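Local coordinates for hydrogenase expression/formation protein HypE (Desulfovibrio vulgaris subsp. vulgaris, PDB 2Z1U), which binds ATP and magnesium ions and, as a HypE-family protein, probably serves in the maturation of hydrogenases, at residues P164-L169 / I275-E280. Sequence-based numbering, arbitrary orientation.
Sequences PGDAIL and ICILPE
Leu169 and Cys276 form a hydrogen-bonded pair between antiparallel strands, whose short axes run at 162°. Cys276 N reaches Leu169 O at 2.9 Å, nearly straight at 169°, and Leu169 N returns a bond to Cys276 O at 2.8 Å. At the next hydrogen-bonded pair, Ala167 N lies 2.9 Å from Leu278 O in a more bent bond, while the reverse bond, Leu278 N to Ala167 O, is weak at 3.4 Å. At the non-hydrogen-bonded pair of Ile168 and Ile277, the CA of Ile277 makes a C-H...O contact with Ala167 O at 3.3 Å.

Apolar contacts fall on both faces. On one, Ile168 lies side by side with Ile275 and Ile277, its CG2 3.9 Å from Ile275 CG2. On the other, the side chains of Leu169 and Leu278 cross obliquely; CG of Leu278 sits between backbone N and carbonyl carbon (chi1 85°), and CD2 beyond it meets Leu169 CD1 at 4.0 Å.

The carboxylates have their main polar partners outside the pair: Asp166 OD2, 3.5 Å from Ile277 CG2, is hydrogen-bonded to His216 ND1 and to the backbone N of Arg163, while Glu280 OE2 forms a salt bridge with Arg301.

Both strands, which fall within the AIR synthase-related C-terminal domain family region, are interior to a mixed sheet, between strands 217-219 and 300-306. Helix 225-237 covers the isoleucine face and helix 280-291 the leucine face.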
loop_
_atom_site.group_PDB
_atom_site.type_symbol
_atom_site.label_atom_id
_atom_site.label_comp_id
_atom_site.label_asym_id
_atom_site.label_seq_id
_atom_site.Cartn_x
_atom_site.Cartn_y
_atom_site.Cartn_z
ATOM N N PRO A 164 28.420 -14.823 -14.714
ATOM C CA PRO A 164 29.848 -15.055 -14.473
ATOM C C PRO A 164 30.745 -13.892 -14.899
ATOM O O PRO A 164 30.587 -13.360 -15.999
ATOM C CB PRO A 164 30.154 -16.304 -15.318
ATOM C CG PRO A 164 28.845 -17.050 -15.346
ATOM C CD PRO A 164 27.749 -16.016 -15.271
ATOM N N GLY A 165 31.672 -13.509 -14.022
ATOM C CA GLY A 165 32.593 -12.406 -14.289
ATOM C C GLY A 165 32.139 -11.039 -13.792
ATOM O O GLY A 165 32.928 -10.092 -13.791
ATOM N N ASP A 166 30.872 -10.938 -13.378
ATOM C CA ASP A 166 30.313 -9.695 -12.824
ATOM C C ASP A 166 31.011 -9.296 -11.523
ATOM O O ASP A 166 31.330 -10.156 -10.696
ATOM C CB ASP A 166 28.819 -9.847 -12.546
ATOM C CG ASP A 166 27.961 -9.731 -13.797
ATOM O OD1 ASP A 166 28.488 -9.471 -14.905
ATOM O OD2 ASP A 166 26.735 -9.894 -13.664
ATOM N N ALA A 167 31.235 -7.995 -11.345
ATOM C CA ALA A 167 31.693 -7.485 -10.065
ATOM C C ALA A 167 30.491 -7.298 -9.137
ATOM O O ALA A 167 29.377 -7.048 -9.599
ATOM C CB ALA A 167 32.441 -6.178 -10.254
ATOM N N ILE A 168 30.707 -7.448 -7.835
ATOM C CA ILE A 168 29.668 -7.177 -6.843
ATOM C C ILE A 168 30.149 -5.989 -6.060
ATOM O O ILE A 168 31.225 -6.033 -5.453
ATOM C CB ILE A 168 29.419 -8.364 -5.873
ATOM C CG1 ILE A 168 29.090 -9.648 -6.635
ATOM C CG2 ILE A 168 28.278 -8.025 -4.893
ATOM C CD1 ILE A 168 29.049 -10.918 -5.746
ATOM N N LEU A 169 29.382 -4.903 -6.156
ATOM C CA LEU A 169 29.711 -3.646 -5.501
ATOM C C LEU A 169 28.714 -3.354 -4.384
ATOM O O LEU A 169 27.519 -3.680 -4.472
ATOM C CB LEU A 169 29.698 -2.478 -6.505
ATOM C CG LEU A 169 30.446 -2.540 -7.834
ATOM C CD1 LEU A 169 30.241 -1.210 -8.577
ATOM C CD2 LEU A 169 31.949 -2.831 -7.640
ATOM N N ILE A 275 23.249 -3.056 -3.319
ATOM C CA ILE A 275 24.196 -3.911 -3.988
ATOM C C ILE A 275 24.044 -3.656 -5.481
ATOM O O ILE A 275 22.927 -3.583 -5.991
ATOM C CB ILE A 275 23.921 -5.418 -3.674
ATOM C CG1 ILE A 275 24.268 -5.716 -2.219
ATOM C CG2 ILE A 275 24.736 -6.353 -4.585
ATOM C CD1 ILE A 275 23.106 -6.199 -1.394
ATOM N N CYS A 276 25.172 -3.525 -6.170
ATOM C CA CYS A 276 25.162 -3.333 -7.603
ATOM C C CYS A 276 26.040 -4.391 -8.265
ATOM O O CYS A 276 27.227 -4.507 -7.970
ATOM C CB CYS A 276 25.648 -1.914 -7.953
ATOM S SG CYS A 276 25.911 -1.594 -9.710
ATOM N N ILE A 277 25.437 -5.153 -9.169
ATOM C CA ILE A 277 26.149 -6.212 -9.898
ATOM C C ILE A 277 26.102 -5.878 -11.390
ATOM O O ILE A 277 25.038 -5.533 -11.916
ATOM C CB ILE A 277 25.563 -7.617 -9.563
ATOM C CG1 ILE A 277 25.755 -7.904 -8.069
ATOM C CG2 ILE A 277 26.250 -8.726 -10.382
ATOM C CD1 ILE A 277 24.980 -9.093 -7.513
ATOM N N LEU A 278 27.265 -5.955 -12.042
ATOM C CA LEU A 278 27.473 -5.515 -13.424
ATOM C C LEU A 278 28.798 -6.076 -13.995
ATOM O O LEU A 278 29.710 -6.406 -13.229
ATOM C CB LEU A 278 27.470 -3.975 -13.485
ATOM C CG LEU A 278 28.744 -3.149 -13.202
ATOM C CD1 LEU A 278 28.423 -1.706 -13.477
ATOM C CD2 LEU A 278 29.276 -3.318 -11.780
ATOM N N PRO A 279 28.932 -6.151 -15.339
ATOM C CA PRO A 279 30.185 -6.641 -15.930
ATOM C C PRO A 279 31.430 -5.919 -15.418
ATOM O O PRO A 279 31.384 -4.730 -15.079
ATOM C CB PRO A 279 30.015 -6.346 -17.422
ATOM C CG PRO A 279 28.556 -6.351 -17.636
ATOM C CD PRO A 279 27.952 -5.789 -16.379
ATOM N N GLU A 280 32.542 -6.650 -15.399
ATOM C CA GLU A 280 33.814 -6.161 -14.887
ATOM C C GLU A 280 34.269 -4.825 -15.482
ATOM O O GLU A 280 34.769 -3.973 -14.748
ATOM C CB GLU A 280 34.895 -7.248 -15.053
ATOM C CG GLU A 280 36.280 -6.916 -14.494
ATOM C CD GLU A 280 36.259 -6.353 -13.078
ATOM O OE1 GLU A 280 36.964 -5.341 -12.831
ATOM O OE2 GLU A 280 35.547 -6.915 -12.219
#